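Local coordinates for heat-inducible transcription repressor HrcA (Thermotoga maritima, PDB 1STZ), which probably represses the class I heat shock operons grpE-dnaK-dnaJ and groELS as a DNA-binding transcriptional regulator, at residues 293-304 against 325-333. Numbering follows the deposited sequence.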
loop_
_atom_site.group_PDB
_atom_site.type_symbol
_atom_site.label_atom_id
_atom_site.label_comp_id
_atom_site.label_asym_id
_atom_site.label_seq_id
_atom_site.Cartn_x
_atom_site.Cartn_y
_atom_site.Cartn_z
ATOM N N LYS A 293 -23.846 -1.696 -6.852
ATOM C CA LYS A 293 -23.588 -0.663 -7.843
ATOM C C LYS A 293 -22.760 0.454 -7.250
ATOM O O LYS A 293 -22.815 0.695 -6.053
ATOM C CB LYS A 293 -24.895 -0.096 -8.362
ATOM C CG LYS A 293 -25.845 -1.123 -8.930
ATOM C CD LYS A 293 -26.959 -0.452 -9.699
ATOM C CE LYS A 293 -28.030 -1.422 -10.133
ATOM N NZ LYS A 293 -28.961 -1.705 -9.021
ATOM N N TYR A 294 -21.994 1.128 -8.100
ATOM C CA TYR A 294 -21.360 2.389 -7.757
ATOM C C TYR A 294 -22.129 3.509 -8.465
ATOM O O TYR A 294 -22.708 3.291 -9.535
ATOM C CB TYR A 294 -19.851 2.381 -8.083
ATOM C CG TYR A 294 -19.459 2.324 -9.537
ATOM C CD1 TYR A 294 -18.991 3.454 -10.202
ATOM C CD2 TYR A 294 -19.476 1.134 -10.229
ATOM C CE1 TYR A 294 -18.624 3.395 -11.543
ATOM C CE2 TYR A 294 -19.113 1.065 -11.570
ATOM C CZ TYR A 294 -18.680 2.183 -12.219
ATOM O OH TYR A 294 -18.312 2.085 -13.555
ATOM N N PHE A 295 -22.152 4.681 -7.838
ATOM C CA PHE A 295 -23.057 5.754 -8.195
ATOM C C PHE A 295 -22.337 7.078 -8.425
ATOM O O PHE A 295 -21.304 7.366 -7.829
ATOM C CB PHE A 295 -24.062 6.009 -7.055
ATOM C CG PHE A 295 -25.028 4.880 -6.801
ATOM C CD1 PHE A 295 -24.641 3.777 -6.067
ATOM C CD2 PHE A 295 -26.331 4.949 -7.266
ATOM C CE1 PHE A 295 -25.535 2.729 -5.826
ATOM C CE2 PHE A 295 -27.232 3.932 -7.020
ATOM C CZ PHE A 295 -26.838 2.815 -6.294
ATOM N N LYS A 296 -22.950 7.904 -9.265
ATOM C CA LYS A 296 -22.678 9.332 -9.318
ATOM C C LYS A 296 -23.857 10.046 -8.684
ATOM O O LYS A 296 -24.841 10.337 -9.342
ATOM C CB LYS A 296 -22.490 9.760 -10.773
ATOM C CG LYS A 296 -22.319 11.261 -10.976
ATOM C CD LYS A 296 -22.572 11.670 -12.431
ATOM C CE LYS A 296 -24.016 11.481 -12.866
ATOM N NZ LYS A 296 -24.948 12.305 -12.041
ATOM N N GLY A 297 -23.768 10.314 -7.389
ATOM C CA GLY A 297 -24.887 10.870 -6.649
ATOM C C GLY A 297 -25.935 9.792 -6.458
ATOM O O GLY A 297 -25.636 8.733 -5.915
ATOM N N GLU A 298 -27.160 10.054 -6.912
ATOM C CA GLU A 298 -28.224 9.042 -6.901
ATOM C C GLU A 298 -28.227 8.136 -8.151
ATOM O O GLU A 298 -28.910 7.123 -8.166
ATOM C CB GLU A 298 -29.597 9.712 -6.761
ATOM C CG GLU A 298 -29.714 10.683 -5.586
ATOM C CD GLU A 298 -29.872 9.983 -4.245
ATOM O OE1 GLU A 298 -30.565 10.536 -3.363
ATOM O OE2 GLU A 298 -29.310 8.882 -4.058
ATOM N N SER A 299 -27.471 8.497 -9.187
ATOM C CA SER A 299 -27.480 7.751 -10.461
ATOM C C SER A 299 -26.502 6.578 -10.494
ATOM O O SER A 299 -25.312 6.791 -10.362
ATOM C CB SER A 299 -27.153 8.704 -11.622
ATOM O OG SER A 299 -28.270 9.528 -11.890
ATOM N N PRO A 300 -26.967 5.348 -10.697
ATOM C CA PRO A 300 -26.038 4.216 -10.818
ATOM C C PRO A 300 -25.224 4.326 -12.107
ATOM O O PRO A 300 -25.798 4.547 -13.159
ATOM C CB PRO A 300 -26.947 2.980 -10.872
ATOM C CG PRO A 300 -28.332 3.446 -10.818
ATOM C CD PRO A 300 -28.367 4.933 -10.840
ATOM N N ILE A 301 -23.916 4.206 -12.012
ATOM C CA ILE A 301 -23.050 4.235 -13.186
ATOM C C ILE A 301 -22.776 2.830 -13.730
ATOM O O ILE A 301 -22.708 2.638 -14.949
ATOM C CB ILE A 301 -21.743 4.928 -12.856
ATOM C CG1 ILE A 301 -21.985 6.363 -12.376
ATOM C CG2 ILE A 301 -20.818 4.943 -14.073
ATOM C CD1 ILE A 301 -22.921 7.173 -13.284
ATOM N N GLY A 302 -22.606 1.868 -12.821
ATOM C CA GLY A 302 -22.371 0.476 -13.185
ATOM C C GLY A 302 -22.488 -0.474 -11.999
ATOM O O GLY A 302 -22.554 -0.051 -10.849
ATOM N N SER A 303 -22.521 -1.761 -12.299
ATOM C CA SER A 303 -22.488 -2.813 -11.300
ATOM C C SER A 303 -21.080 -3.413 -11.124
ATOM O O SER A 303 -20.251 -3.410 -12.046
ATOM C CB SER A 303 -23.484 -3.899 -11.688
ATOM O OG SER A 303 -24.792 -3.342 -11.711
ATOM N N VAL A 304 -20.826 -3.903 -9.913
ATOM C CA VAL A 304 -19.612 -4.617 -9.549
ATOM C C VAL A 304 -19.979 -6.015 -9.059
ATOM O O VAL A 304 -20.931 -6.175 -8.306
ATOM C CB VAL A 304 -18.870 -3.895 -8.416
ATOM C CG1 VAL A 304 -17.567 -4.601 -8.069
ATOM C CG2 VAL A 304 -18.604 -2.443 -8.792
ATOM N N LEU A 325 -16.631 -0.302 -3.109
ATOM C CA LEU A 325 -17.808 0.247 -3.755
ATOM C C LEU A 325 -18.072 1.659 -3.281
ATOM O O LEU A 325 -18.342 2.515 -4.096
ATOM C CB LEU A 325 -19.057 -0.577 -3.501
ATOM C CG LEU A 325 -19.655 -1.463 -4.599
ATOM C CD1 LEU A 325 -21.067 -1.734 -4.217
ATOM C CD2 LEU A 325 -19.598 -0.854 -5.970
ATOM N N ASN A 326 -18.046 1.889 -1.972
ATOM C CA ASN A 326 -18.218 3.244 -1.432
ATOM C C ASN A 326 -17.133 4.219 -1.942
ATOM O O ASN A 326 -17.410 5.389 -2.144
ATOM C CB ASN A 326 -18.193 3.246 0.095
ATOM C CG ASN A 326 -19.455 2.662 0.713
ATOM O OD1 ASN A 326 -20.467 2.468 0.046
ATOM N ND2 ASN A 326 -19.394 2.386 2.006
ATOM N N ARG A 327 -15.917 3.721 -2.150
ATOM C CA ARG A 327 -14.828 4.537 -2.702
ATOM C C ARG A 327 -15.070 4.894 -4.145
ATOM O O ARG A 327 -14.726 5.974 -4.568
ATOM C CB ARG A 327 -13.490 3.796 -2.652
ATOM C CG ARG A 327 -12.678 4.035 -1.428
ATOM C CD ARG A 327 -13.460 4.160 -0.202
ATOM N NE ARG A 327 -13.279 5.439 0.450
ATOM C CZ ARG A 327 -14.222 6.086 1.139
ATOM N NH1 ARG A 327 -15.452 5.590 1.259
ATOM N NH2 ARG A 327 -13.919 7.260 1.746
ATOM N N LEU A 328 -15.642 3.973 -4.904
ATOM C CA LEU A 328 -15.889 4.212 -6.308
ATOM C C LEU A 328 -16.983 5.240 -6.433
ATOM O O LEU A 328 -16.876 6.152 -7.236
ATOM C CB LEU A 328 -16.296 2.920 -7.036
ATOM C CG LEU A 328 -15.156 1.954 -7.341
ATOM C CD1 LEU A 328 -15.706 0.709 -7.980
ATOM C CD2 LEU A 328 -14.129 2.602 -8.238
ATOM N N SER A 329 -18.029 5.097 -5.621
ATOM C CA SER A 329 -19.100 6.089 -5.589
ATOM C C SER A 329 -18.548 7.458 -5.244
ATOM O O SER A 329 -18.970 8.462 -5.810
ATOM C CB SER A 329 -20.198 5.699 -4.595
ATOM O OG SER A 329 -20.924 4.609 -5.117
ATOM N N GLU A 330 -17.582 7.502 -4.336
ATOM C CA GLU A 330 -16.974 8.782 -3.946
ATOM C C GLU A 330 -16.190 9.409 -5.097
ATOM O O GLU A 330 -16.315 10.620 -5.346
ATOM C CB GLU A 330 -16.020 8.599 -2.796
ATOM C CG GLU A 330 -16.447 9.267 -1.519
ATOM C CD GLU A 330 -15.711 8.675 -0.327
ATOM O OE1 GLU A 330 -16.392 8.300 0.651
ATOM O OE2 GLU A 330 -14.452 8.579 -0.390
ATOM N N TYR A 331 -15.352 8.600 -5.761
ATOM C CA TYR A 331 -14.626 9.076 -6.918
ATOM C C TYR A 331 -15.610 9.601 -7.995
ATOM O O TYR A 331 -15.484 10.720 -8.467
ATOM C CB TYR A 331 -13.676 8.021 -7.520
ATOM C CG TYR A 331 -13.020 8.593 -8.764
ATOM C CD1 TYR A 331 -11.877 9.391 -8.678
ATOM C CD2 TYR A 331 -13.608 8.434 -10.001
ATOM C CE1 TYR A 331 -11.315 9.964 -9.823
ATOM C CE2 TYR A 331 -13.068 9.012 -11.147
ATOM C CZ TYR A 331 -11.923 9.776 -11.055
ATOM O OH TYR A 331 -11.407 10.334 -12.218
ATOM N N PHE A 332 -16.591 8.795 -8.376
ATOM C CA PHE A 332 -17.472 9.154 -9.498
ATOM C C PHE A 332 -18.383 10.344 -9.173
ATOM O O PHE A 332 -18.627 11.205 -10.038
ATOM C CB PHE A 332 -18.219 7.922 -10.032
ATOM C CG PHE A 332 -17.370 7.088 -10.930
ATOM C CD1 PHE A 332 -16.544 6.092 -10.418
ATOM C CD2 PHE A 332 -17.320 7.359 -12.289
ATOM C CE1 PHE A 332 -15.717 5.382 -11.249
ATOM C CE2 PHE A 332 -16.505 6.632 -13.134
ATOM C CZ PHE A 332 -15.696 5.644 -12.618
ATOM N N THR A 333 -18.800 10.429 -7.912
ATOM C CA THR A 333 -19.657 11.501 -7.424
ATOM C C THR A 333 -18.924 12.831 -7.254
ATOM O O THR A 333 -19.520 13.890 -7.457
ATOM C CB THR A 333 -20.291 11.114 -6.060
ATOM O OG1 THR A 333 -21.150 9.987 -6.216
ATOM C CG2 THR A 333 -21.240 12.206 -5.541
#
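Tyr294 and Phe332 meet at the buried heart of this contact. CE1 of Tyr294 lies over one face of the Phe332 ring, toward its rim, 3.5 Å from Phe332 CE1. The ring planes are inclined at 54°. Tyr294 has CG between its backbone N and carbonyl carbon (chi1 67°), which turns the ring across the hairpin, over Gly302 of the neighbouring strand. Its CB packs on Leu328 CB at 3.7 Å, and its hydroxyl is hydrogen-bonded to Glu138 O. Val304 CG2 and Leu325 CD2 are pressed to 3.4 Å, tight for two methyls. Cutting Phe332 back to an alanine would remove the ring face under Tyr294 CE1 and probably leave a gap between hairpin and helix.

The other side is polar and nearer solvent: the backbones come close, and hydroxyls rather than rings fill the join. Ser329 OG accepts the N-H of Phe295 at 3.0 Å and sits at the edge of the Phe295 ring. Thr333 OG1 accepts the N-H of Gly297 at 2.9 Å in a nearly straight bond. The two hydroxyls thus hold the strand end and the type II' turn Lys296-Ser299 against the helix.

Residues 325-333 of the helix run at 23° to strand 293-296. A beta-hairpin, with a classic bulge at Ile301 and Gly302 opposite Tyr294, packs against the helix that follows it: helix covers one face of an antiparallel sheet, as in GAF-like domains.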